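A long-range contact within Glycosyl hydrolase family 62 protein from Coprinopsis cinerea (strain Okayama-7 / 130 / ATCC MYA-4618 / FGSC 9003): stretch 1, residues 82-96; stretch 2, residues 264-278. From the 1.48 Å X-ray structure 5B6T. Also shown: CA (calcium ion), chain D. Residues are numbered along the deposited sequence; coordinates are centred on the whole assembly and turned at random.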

ATOM      1  N   ALA A  82      -5.130  -8.013  -6.653  1.00  7.42           N
ATOM      2  CA  ALA A  82      -5.265  -6.606  -6.240  1.00  7.38           C
ATOM      3  C   ALA A  82      -4.312  -6.231  -5.119  1.00  6.93           C
ATOM      4  O   ALA A  82      -3.911  -7.086  -4.321  1.00  7.18           O
ATOM      5  CB  ALA A  82      -6.685  -6.282  -5.830  1.00  7.84           C
ATOM      6  N   ALA A  83      -3.993  -4.942  -5.089  1.00  6.82           N
ATOM      7  CA  ALA A  83      -3.268  -4.278  -3.990  1.00  6.71           C
ATOM      8  C   ALA A  83      -1.845  -4.803  -3.806  1.00  6.55           C
ATOM      9  O   ALA A  83      -1.533  -5.550  -2.867  1.00  7.37           O
ATOM     10  CB  ALA A  83      -4.080  -4.296  -2.686  1.00  6.89           C
ATOM     11  N   PRO A  84      -0.961  -4.392  -4.706  1.00  6.15           N
ATOM     12  CA  PRO A  84       0.373  -4.944  -4.731  1.00  6.06           C
ATOM     13  C   PRO A  84       1.354  -4.264  -3.752  1.00  5.86           C
ATOM     14  O   PRO A  84       1.173  -3.099  -3.361  1.00  6.02           O
ATOM     15  CB  PRO A  84       0.806  -4.684  -6.170  1.00  5.97           C
ATOM     16  CG  PRO A  84       0.131  -3.398  -6.529  1.00  6.04           C
ATOM     17  CD  PRO A  84      -1.186  -3.440  -5.819  1.00  5.84           C
ATOM     18  N   GLN A  85       2.438  -4.986  -3.422  1.00  5.55           N
ATOM     19  CA  GLN A  85       3.572  -4.453  -2.682  1.00  5.75           C
ATOM     20  C   GLN A  85       4.813  -5.043  -3.306  1.00  5.92           C
ATOM     21  O   GLN A  85       4.962  -6.251  -3.305  1.00  6.17           O
ATOM     22  CB  GLN A  85       3.533  -4.838  -1.198  1.00  5.85           C
ATOM     23  CG  GLN A  85       4.715  -4.245  -0.428  1.00  5.91           C
ATOM     24  CD  GLN A  85       5.031  -4.989   0.842  1.00  6.05           C
ATOM     25  OE1 GLN A  85       4.718  -6.158   1.007  1.00  6.25           O
ATOM     26  NE2 GLN A  85       5.723  -4.304   1.734  1.00  6.10           N
ATOM     27  N   VAL A  86       5.701  -4.204  -3.825  1.00  6.14           N
ATOM     28  CA  VAL A  86       6.959  -4.664  -4.405  1.00  6.54           C
ATOM     29  C   VAL A  86       8.145  -4.400  -3.484  1.00  6.40           C
ATOM     30  O   VAL A  86       8.238  -3.338  -2.878  1.00  6.92           O
ATOM     31  CB  VAL A  86       7.224  -4.031  -5.811  1.00  6.62           C
ATOM     32  CG1 VAL A  86       7.450  -2.522  -5.740  1.00  6.62           C
ATOM     33  CG2 VAL A  86       8.411  -4.716  -6.495  1.00  7.09           C
ATOM     34  N   PHE A  87       9.084  -5.334  -3.432  1.00  6.69           N
ATOM     35  CA  PHE A  87      10.336  -5.137  -2.676  1.00  6.93           C
ATOM     36  C   PHE A  87      11.351  -6.165  -3.137  1.00  7.18           C
ATOM     37  O   PHE A  87      10.986  -7.190  -3.719  1.00  7.73           O
ATOM     38  CB  PHE A  87      10.161  -5.239  -1.133  1.00  6.82           C
ATOM     39  CG  PHE A  87       9.561  -6.533  -0.671  1.00  7.02           C
ATOM     40  CD1 PHE A  87      10.374  -7.608  -0.318  1.00  7.54           C
ATOM     41  CD2 PHE A  87       8.181  -6.679  -0.526  1.00  7.11           C
ATOM     42  CE1 PHE A  87       9.828  -8.808   0.086  1.00  7.40           C
ATOM     43  CE2 PHE A  87       7.639  -7.897  -0.122  1.00  7.31           C
ATOM     44  CZ  PHE A  87       8.468  -8.931   0.228  1.00  7.32           C
ATOM     45  N   TYR A  88      12.616  -5.897  -2.855  1.00  7.59           N
ATOM     46  CA  TYR A  88      13.694  -6.792  -3.231  1.00  8.33           C
ATOM     47  C   TYR A  88      14.067  -7.598  -2.022  1.00  8.18           C
ATOM     48  O   TYR A  88      14.483  -7.029  -0.987  1.00  7.76           O
ATOM     49  CB  TYR A  88      14.891  -5.969  -3.710  1.00  9.35           C
ATOM     50  CG  TYR A  88      16.078  -6.756  -4.177  1.00 10.35           C
ATOM     51  CD1 TYR A  88      16.051  -7.458  -5.384  1.00 11.05           C
ATOM     52  CD2 TYR A  88      17.249  -6.715  -3.473  1.00 11.60           C
ATOM     53  CE1 TYR A  88      17.159  -8.159  -5.832  1.00 11.97           C
ATOM     54  CE2 TYR A  88      18.361  -7.408  -3.906  1.00 12.32           C
ATOM     55  CZ  TYR A  88      18.311  -8.126  -5.081  1.00 11.89           C
ATOM     56  OH  TYR A  88      19.455  -8.776  -5.538  1.00 14.59           O
ATOM     57  N   PHE A  89      13.929  -8.914  -2.118  1.00  7.84           N
ATOM     58  CA  PHE A  89      14.296  -9.800  -1.013  1.00  7.95           C
ATOM     59  C   PHE A  89      15.747 -10.188  -1.206  1.00  8.49           C
ATOM     60  O   PHE A  89      16.087 -11.142  -1.930  1.00  8.53           O
ATOM     61  CB  PHE A  89      13.396 -11.033  -0.925  1.00  8.12           C
ATOM     62  CG  PHE A  89      13.581 -11.803   0.346  1.00  8.13           C
ATOM     63  CD1 PHE A  89      13.094 -11.303   1.536  1.00  8.03           C
ATOM     64  CD2 PHE A  89      14.304 -12.992   0.374  1.00  8.74           C
ATOM     65  CE1 PHE A  89      13.288 -11.966   2.719  1.00  7.86           C
ATOM     66  CE2 PHE A  89      14.492 -13.678   1.562  1.00  8.92           C
ATOM     67  CZ  PHE A  89      13.998 -13.170   2.731  1.00  8.57           C
ATOM     68  N   ALA A  90      16.615  -9.398  -0.593  1.00  8.86           N
ATOM     69  CA  ALA A  90      18.050  -9.450  -0.894  1.00  9.61           C
ATOM     70  C   ALA A  90      18.684 -10.823  -0.684  1.00 10.29           C
ATOM     71  O   ALA A  90      19.511 -11.235  -1.513  1.00 10.65           O
ATOM     72  CB  ALA A  90      18.769  -8.366  -0.117  1.00  9.61           C
ATOM     73  N   PRO A  91      18.288 -11.562   0.364  1.00 10.09           N
ATOM     74  CA  PRO A  91      18.948 -12.884   0.553  1.00 10.28           C
ATOM     75  C   PRO A  91      18.766 -13.862  -0.618  1.00 10.46           C
ATOM     76  O   PRO A  91      19.619 -14.719  -0.840  1.00 11.62           O
ATOM     77  CB  PRO A  91      18.293 -13.406   1.830  1.00 10.37           C
ATOM     78  CG  PRO A  91      17.948 -12.156   2.593  1.00 10.69           C
ATOM     79  CD  PRO A  91      17.489 -11.188   1.550  1.00 10.56           C
ATOM     80  N   GLN A  92      17.703 -13.704  -1.389  1.00  9.65           N
ATOM     81  CA  GLN A  92      17.425 -14.557  -2.550  1.00  9.91           C
ATOM     82  C   GLN A  92      17.725 -13.904  -3.875  1.00  9.53           C
ATOM     83  O   GLN A  92      17.552 -14.537  -4.918  1.00  9.36           O
ATOM     84  CB  GLN A  92      15.958 -14.980  -2.539  1.00  9.65           C
ATOM     85  CG  GLN A  92      15.644 -15.869  -1.366  1.00  9.95           C
ATOM     86  CD  GLN A  92      14.174 -16.098  -1.170  1.00 10.66           C
ATOM     87  OE1 GLN A  92      13.374 -15.769  -2.038  1.00 10.75           O
ATOM     88  NE2 GLN A  92      13.821 -16.690  -0.058  1.00 11.28           N
ATOM     89  N   ARG A  93      18.082 -12.619  -3.838  1.00 10.19           N
ATOM     90  CA  ARG A  93      18.358 -11.857  -5.064  1.00 11.29           C
ATOM     91  C   ARG A  93      17.131 -11.931  -5.982  1.00 10.73           C
ATOM     92  O   ARG A  93      17.226 -12.085  -7.211  1.00 10.94           O
ATOM     93  CB  ARG A  93      19.649 -12.364  -5.738  1.00 13.66           C
ATOM     94  CG  ARG A  93      20.867 -12.137  -4.847  1.00 15.68           C
ATOM     95  CD  ARG A  93      22.119 -12.899  -5.251  1.00 19.24           C
ATOM     96  NE  ARG A  93      22.393 -12.818  -6.674  1.00 22.48           N
ATOM     97  CZ  ARG A  93      23.144 -11.893  -7.279  1.00 26.59           C
ATOM     98  NH1 ARG A  93      23.723 -10.895  -6.607  1.00 27.91           N
ATOM     99  NH2 ARG A  93      23.295 -11.960  -8.599  1.00 29.79           N
ATOM    100  N   LEU A  94      15.948 -11.829  -5.375  1.00 10.08           N
ATOM    101  CA  LEU A  94      14.690 -11.852  -6.122  1.00  9.89           C
ATOM    102  C   LEU A  94      13.808 -10.706  -5.642  1.00  8.93           C
ATOM    103  O   LEU A  94      13.707 -10.483  -4.432  1.00  9.17           O
ATOM    104  CB  LEU A  94      13.936 -13.133  -5.836  1.00 10.62           C
ATOM    105  CG  LEU A  94      14.388 -14.414  -6.501  1.00 11.74           C
ATOM    106  CD1 LEU A  94      13.480 -15.502  -5.976  1.00 11.73           C
ATOM    107  CD2 LEU A  94      14.297 -14.294  -8.017  1.00 11.81           C
ATOM    108  N   TRP A  95      13.142 -10.036  -6.576  1.00  8.20           N
ATOM    109  CA  TRP A  95      12.053  -9.139  -6.252  1.00  7.96           C
ATOM    110  C   TRP A  95      10.812  -9.980  -5.967  1.00  7.41           C
ATOM    111  O   TRP A  95      10.567 -11.030  -6.597  1.00  7.07           O
ATOM    112  CB  TRP A  95      11.752  -8.163  -7.390  1.00  8.25           C
ATOM    113  CG  TRP A  95      12.850  -7.215  -7.707  1.00  8.67           C
ATOM    114  CD1 TRP A  95      13.870  -7.418  -8.566  1.00  9.43           C
ATOM    115  CD2 TRP A  95      13.016  -5.891  -7.180  1.00  8.61           C
ATOM    116  NE1 TRP A  95      14.680  -6.302  -8.611  1.00  9.82           N
ATOM    117  CE2 TRP A  95      14.172  -5.350  -7.775  1.00  9.24           C
ATOM    118  CE3 TRP A  95      12.286  -5.108  -6.281  1.00  8.80           C
ATOM    119  CZ2 TRP A  95      14.630  -4.076  -7.476  1.00  9.38           C
ATOM    120  CZ3 TRP A  95      12.742  -3.819  -5.991  1.00  8.90           C
ATOM    121  CH2 TRP A  95      13.914  -3.331  -6.585  1.00  9.40           C
ATOM    122  N   TYR A  96      10.044  -9.524  -4.973  1.00  7.20           N
ATOM    123  CA  TYR A  96       8.733 -10.066  -4.643  1.00  7.13           C
ATOM    124  C   TYR A  96       7.681  -9.033  -4.948  1.00  6.86           C
ATOM    125  O   TYR A  96       7.914  -7.811  -4.744  1.00  7.23           O
ATOM    126  CB  TYR A  96       8.638 -10.492  -3.163  1.00  7.42           C
ATOM    127  CG  TYR A  96       9.212 -11.846  -2.875  1.00  7.57           C
ATOM    128  CD1 TYR A  96      10.571 -12.067  -2.905  1.00  7.71           C
ATOM    129  CD2 TYR A  96       8.381 -12.923  -2.582  1.00  7.66           C
ATOM    130  CE1 TYR A  96      11.103 -13.338  -2.682  1.00  7.85           C
ATOM    131  CE2 TYR A  96       8.897 -14.174  -2.358  1.00  8.15           C
ATOM    132  CZ  TYR A  96      10.245 -14.384  -2.406  1.00  8.26           C
ATOM    133  OH  TYR A  96      10.767 -15.651  -2.180  1.00  8.94           O
ATOM    134  N   SER A 264      -6.495   8.128   0.234  1.00  7.21           N
ATOM    135  CA  SER A 264      -6.719   6.695   0.345  1.00  6.98           C
ATOM    136  C   SER A 264      -5.501   5.873  -0.149  1.00  6.97           C
ATOM    137  O   SER A 264      -4.549   6.435  -0.715  1.00  7.72           O
ATOM    138  CB  SER A 264      -8.053   6.386  -0.368  1.00  6.90           C
ATOM    139  OG  SER A 264      -8.418   5.019  -0.387  1.00  6.48           O
ATOM    140  N   HIS A 265      -5.573   4.559   0.116  1.00  6.79           N
ATOM    141  CA  HIS A 265      -4.560   3.531  -0.131  1.00  6.50           C
ATOM    142  C   HIS A 265      -3.341   3.965  -0.898  1.00  6.47           C
ATOM    143  O   HIS A 265      -3.402   4.143  -2.100  1.00  7.40           O
ATOM    144  CB  HIS A 265      -5.206   2.335  -0.825  1.00  6.28           C
ATOM    145  CG  HIS A 265      -4.381   1.100  -0.741  1.00  6.34           C
ATOM    146  ND1 HIS A 265      -4.910  -0.157  -0.529  1.00  6.73           N
ATOM    147  CD2 HIS A 265      -3.037   0.944  -0.773  1.00  6.57           C
ATOM    148  CE1 HIS A 265      -3.925  -1.033  -0.465  1.00  6.56           C
ATOM    149  NE2 HIS A 265      -2.780  -0.395  -0.621  1.00  6.69           N
ATOM    150  N   GLY A 266      -2.247   4.171  -0.172  1.00  6.45           N
ATOM    151  CA  GLY A 266      -1.017   4.659  -0.751  1.00  6.55           C
ATOM    152  C   GLY A 266       0.246   3.996  -0.225  1.00  6.44           C
ATOM    153  O   GLY A 266       0.217   2.928   0.414  1.00  7.04           O
ATOM    154  N   GLU A 267       1.387   4.642  -0.510  1.00  6.38           N
ATOM    155  CA  GLU A 267       2.712   4.187  -0.058  1.00  6.14           C
ATOM    156  C   GLU A 267       3.637   5.371   0.022  1.00  6.43           C
ATOM    157  O   GLU A 267       3.565   6.286  -0.837  1.00  6.28           O
ATOM    158  CB  GLU A 267       3.337   3.142  -0.999  1.00  6.08           C
ATOM    159  CG  GLU A 267       3.240   1.694  -0.478  1.00  5.98           C
ATOM    160  CD  GLU A 267       4.011   0.688  -1.287  1.00  6.04           C
ATOM    161  OE1 GLU A 267       5.095   1.041  -1.794  1.00  5.74           O
ATOM    162  OE2 GLU A 267       3.522  -0.466  -1.442  1.00  5.99           O
ATOM    163  N   LEU A 268       4.534   5.332   1.015  1.00  6.37           N
ATOM    164  CA  LEU A 268       5.576   6.340   1.134  1.00  6.72           C
ATOM    165  C   LEU A 268       6.732   6.024   0.184  1.00  6.70           C
ATOM    166  O   LEU A 268       7.060   4.856  -0.089  1.00  6.68           O
ATOM    167  CB  LEU A 268       6.149   6.431   2.562  1.00  6.93           C
ATOM    168  CG  LEU A 268       5.310   7.148   3.639  1.00  7.22           C
ATOM    169  CD1 LEU A 268       5.938   6.921   5.019  1.00  7.57           C
ATOM    170  CD2 LEU A 268       5.217   8.649   3.368  1.00  7.34           C
ATOM    171  N   ILE A 269       7.366   7.066  -0.313  1.00  6.80           N
ATOM    172  CA  ILE A 269       8.624   6.874  -1.031  1.00  7.59           C
ATOM    173  C   ILE A 269       9.682   6.399  -0.028  1.00  7.72           C
ATOM    174  O   ILE A 269       9.865   7.009   1.051  1.00  8.03           O
ATOM    175  CB  ILE A 269       9.074   8.162  -1.747  1.00  8.44           C
ATOM    176  CG1 ILE A 269       8.086   8.638  -2.833  1.00  9.56           C
ATOM    177  CG2 ILE A 269      10.451   7.991  -2.339  1.00  8.37           C
ATOM    178  CD1 ILE A 269       7.411   7.599  -3.670  1.00 10.77           C
ATOM    179  N   ARG A 270      10.357   5.296  -0.349  1.00  7.80           N
ATOM    180  CA  ARG A 270      11.275   4.644   0.575  1.00  8.13           C
ATOM    181  C   ARG A 270      12.705   5.153   0.444  1.00  8.70           C
ATOM    182  O   ARG A 270      13.038   5.793  -0.524  1.00 10.21           O
ATOM    183  CB  ARG A 270      11.254   3.132   0.318  1.00  7.84           C
ATOM    184  CG  ARG A 270       9.864   2.517   0.253  1.00  7.87           C
ATOM    185  CD  ARG A 270       9.953   1.028  -0.002  1.00  7.60           C
ATOM    186  NE  ARG A 270       8.679   0.551  -0.493  1.00  7.37           N
ATOM    187  CZ  ARG A 270       8.521  -0.576  -1.161  1.00  7.28           C
ATOM    188  NH1 ARG A 270       9.528  -1.411  -1.317  1.00  6.99           N
ATOM    189  NH2 ARG A 270       7.333  -0.861  -1.659  1.00  7.19           N
ATOM    190  N   SER A 271      13.535   4.857   1.438  1.00  9.42           N
ATOM    191  CA  SER A 271      14.950   5.184   1.359  1.00  9.75           C
ATOM    192  C   SER A 271      15.756   4.033   0.792  1.00 10.36           C
ATOM    193  O   SER A 271      16.963   4.194   0.520  1.00 13.09           O
ATOM    194  CB  SER A 271      15.475   5.526   2.747  1.00 10.24           C
ATOM    195  OG  SER A 271      15.208   4.474   3.635  1.00 11.20           O
ATOM    196  N   GLY A 272      15.114   2.887   0.580  1.00  9.73           N
ATOM    197  CA  GLY A 272      15.781   1.708   0.032  1.00  9.29           C
ATOM    198  C   GLY A 272      14.735   0.681  -0.339  1.00  8.66           C
ATOM    199  O   GLY A 272      13.604   0.762   0.155  1.00  7.94           O
ATOM    200  N   ASN A 273      15.114  -0.282  -1.185  1.00  8.42           N
ATOM    201  CA  ASN A 273      14.159  -1.156  -1.835  1.00  8.42           C
ATOM    202  C   ASN A 273      14.100  -2.565  -1.304  1.00  8.34           C
ATOM    203  O   ASN A 273      13.326  -3.350  -1.835  1.00  8.39           O
ATOM    204  CB  ASN A 273      14.426  -1.175  -3.346  1.00  8.67           C
ATOM    205  CG  ASN A 273      14.251   0.205  -3.954  1.00  8.74           C
ATOM    206  OD1 ASN A 273      13.468   0.992  -3.431  1.00  9.67           O
ATOM    207  ND2 ASN A 273      14.994   0.515  -5.016  1.00  9.04           N
ATOM    208  N   ASP A 274      14.877  -2.857  -0.264  1.00  8.12           N
ATOM    209  CA  ASP A 274      14.940  -4.203   0.264  1.00  8.42           C
ATOM    210  C   ASP A 274      13.805  -4.553   1.209  1.00  8.44           C
ATOM    211  O   ASP A 274      12.877  -3.770   1.422  1.00  8.10           O
ATOM    212  CB  ASP A 274      16.339  -4.546   0.813  1.00  8.67           C
ATOM    213  CG  ASP A 274      16.610  -4.018   2.199  1.00  9.89           C
ATOM    214  OD1 ASP A 274      15.703  -3.494   2.854  1.00  9.61           O
ATOM    215  OD2 ASP A 274      17.790  -4.133   2.644  1.00 11.97           O
ATOM    216  N   GLN A 275      13.865  -5.767   1.739  1.00  7.98           N
ATOM    217  CA  GLN A 275      12.802  -6.311   2.556  1.00  7.76           C
ATOM    218  C   GLN A 275      12.622  -5.653   3.906  1.00  7.34           C
ATOM    219  O   GLN A 275      11.701  -6.031   4.646  1.00  7.25           O
ATOM    220  CB  GLN A 275      13.029  -7.822   2.755  1.00  7.70           C
ATOM    221  CG  GLN A 275      14.194  -8.212   3.638  1.00  8.10           C
ATOM    222  CD  GLN A 275      15.569  -8.085   2.990  1.00  9.00           C
ATOM    223  OE1 GLN A 275      15.717  -7.915   1.769  1.00  8.65           O
ATOM    224  NE2 GLN A 275      16.617  -8.208   3.834  1.00  9.71           N
ATOM    225  N   THR A 276      13.497  -4.713   4.256  1.00  7.65           N
ATOM    226  CA  THR A 276      13.332  -3.983   5.528  1.00  7.70           C
ATOM    227  C   THR A 276      12.362  -2.810   5.422  1.00  7.66           C
ATOM    228  O   THR A 276      12.022  -2.193   6.444  1.00  7.81           O
ATOM    229  CB  THR A 276      14.668  -3.488   6.112  1.00  8.31           C
ATOM    230  OG1 THR A 276      15.242  -2.501   5.250  1.00  8.59           O
ATOM    231  CG2 THR A 276      15.643  -4.658   6.284  1.00  8.73           C
ATOM    232  N   LEU A 277      11.901  -2.501   4.209  1.00  7.51           N
ATOM    233  CA  LEU A 277      10.915  -1.405   4.012  1.00  7.28           C
ATOM    234  C   LEU A 277      11.294  -0.124   4.798  1.00  7.44           C
ATOM    235  O   LEU A 277      10.523   0.404   5.612  1.00  7.76           O
ATOM    236  CB  LEU A 277       9.485  -1.870   4.356  1.00  7.26           C
ATOM    237  CG  LEU A 277       8.718  -2.635   3.265  1.00  7.15           C
ATOM    238  CD1 LEU A 277       8.413  -1.708   2.083  1.00  7.55           C
ATOM    239  CD2 LEU A 277       9.416  -3.893   2.768  1.00  7.03           C
ATOM    240  N   PRO A 278      12.489   0.416   4.519  1.00  7.60           N
ATOM    241  CA  PRO A 278      12.925   1.618   5.218  1.00  7.67           C
ATOM    242  C   PRO A 278      12.423   2.908   4.599  1.00  7.74           C
ATOM    243  O   PRO A 278      12.280   3.020   3.362  1.00  8.09           O
ATOM    244  CB  PRO A 278      14.447   1.538   5.092  1.00  7.82           C
ATOM    245  CG  PRO A 278      14.676   0.875   3.785  1.00  8.09           C
ATOM    246  CD  PRO A 278      13.499  -0.039   3.552  1.00  8.09           C
TER
HETATM  247 CA    CA D 501      -0.775  -1.170  -0.535  1.00  9.58          CA
HETATM  248  O   HOH W   1       1.176  -1.890  -0.633  1.00  6.38           O
HETATM  249  O   HOH W   2      -1.002  -1.900  -2.568  1.00  6.30           O
HETATM  250  O   HOH W   3      -0.614  -0.290   1.410  1.00  7.14           O
HETATM  251  O   HOH W   4      -1.381  -2.959   0.289  1.00  7.49           O
HETATM  252  O   HOH W   5      -0.087   0.684  -1.217  1.00  6.35           O

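Stretch 1 runs as a strand from A82 to F89, passes through a short 3-10 segment and returns as a second strand from L94; F87 N to Y96 O (3.0 Å) and Y96 N to F87 O (2.8 Å) tie the two arms together. Stretch 2 approaches unevenly. At its start the backbones stand well apart, with the CA atoms of Q85 and E267 9.1 Å from each other, whereas those of Y88 and D274 come within 4.5 Å. There Y88 N donates to N273 O at 2.8 Å and 167°, a nearly straight hydrogen bond. Y88 O lies 3.1 Å from Q275 N, but the angle is too poor for a hydrogen bond; it instead receives a CA-H...O contact from D274 CA, also at 3.1 Å.

Two further backbone groups of stretch 1, V86 O and A90 N, are met by side chains. R270 NH1 and NH2 both donate to V86 O, at 2.8 and 2.9 Å, so the carbonyl sits near the guanidinium plane. R270 NH2 also forms a salt bridge with E267 OE1 (2.9 Å), within stretch 2. Q275 OE1 accepts from A90 N at 2.9 Å and 164°, while Q275 CB packs 3.7 Å from F89 CD1. Where the backbones diverge, water 1 lies within hydrogen-bonding reach of P84 O (3.0 Å) and E267 OE2 (2.9 Å) while coordinating the calcium ion, which H265 NE2 binds at 2.1 Å.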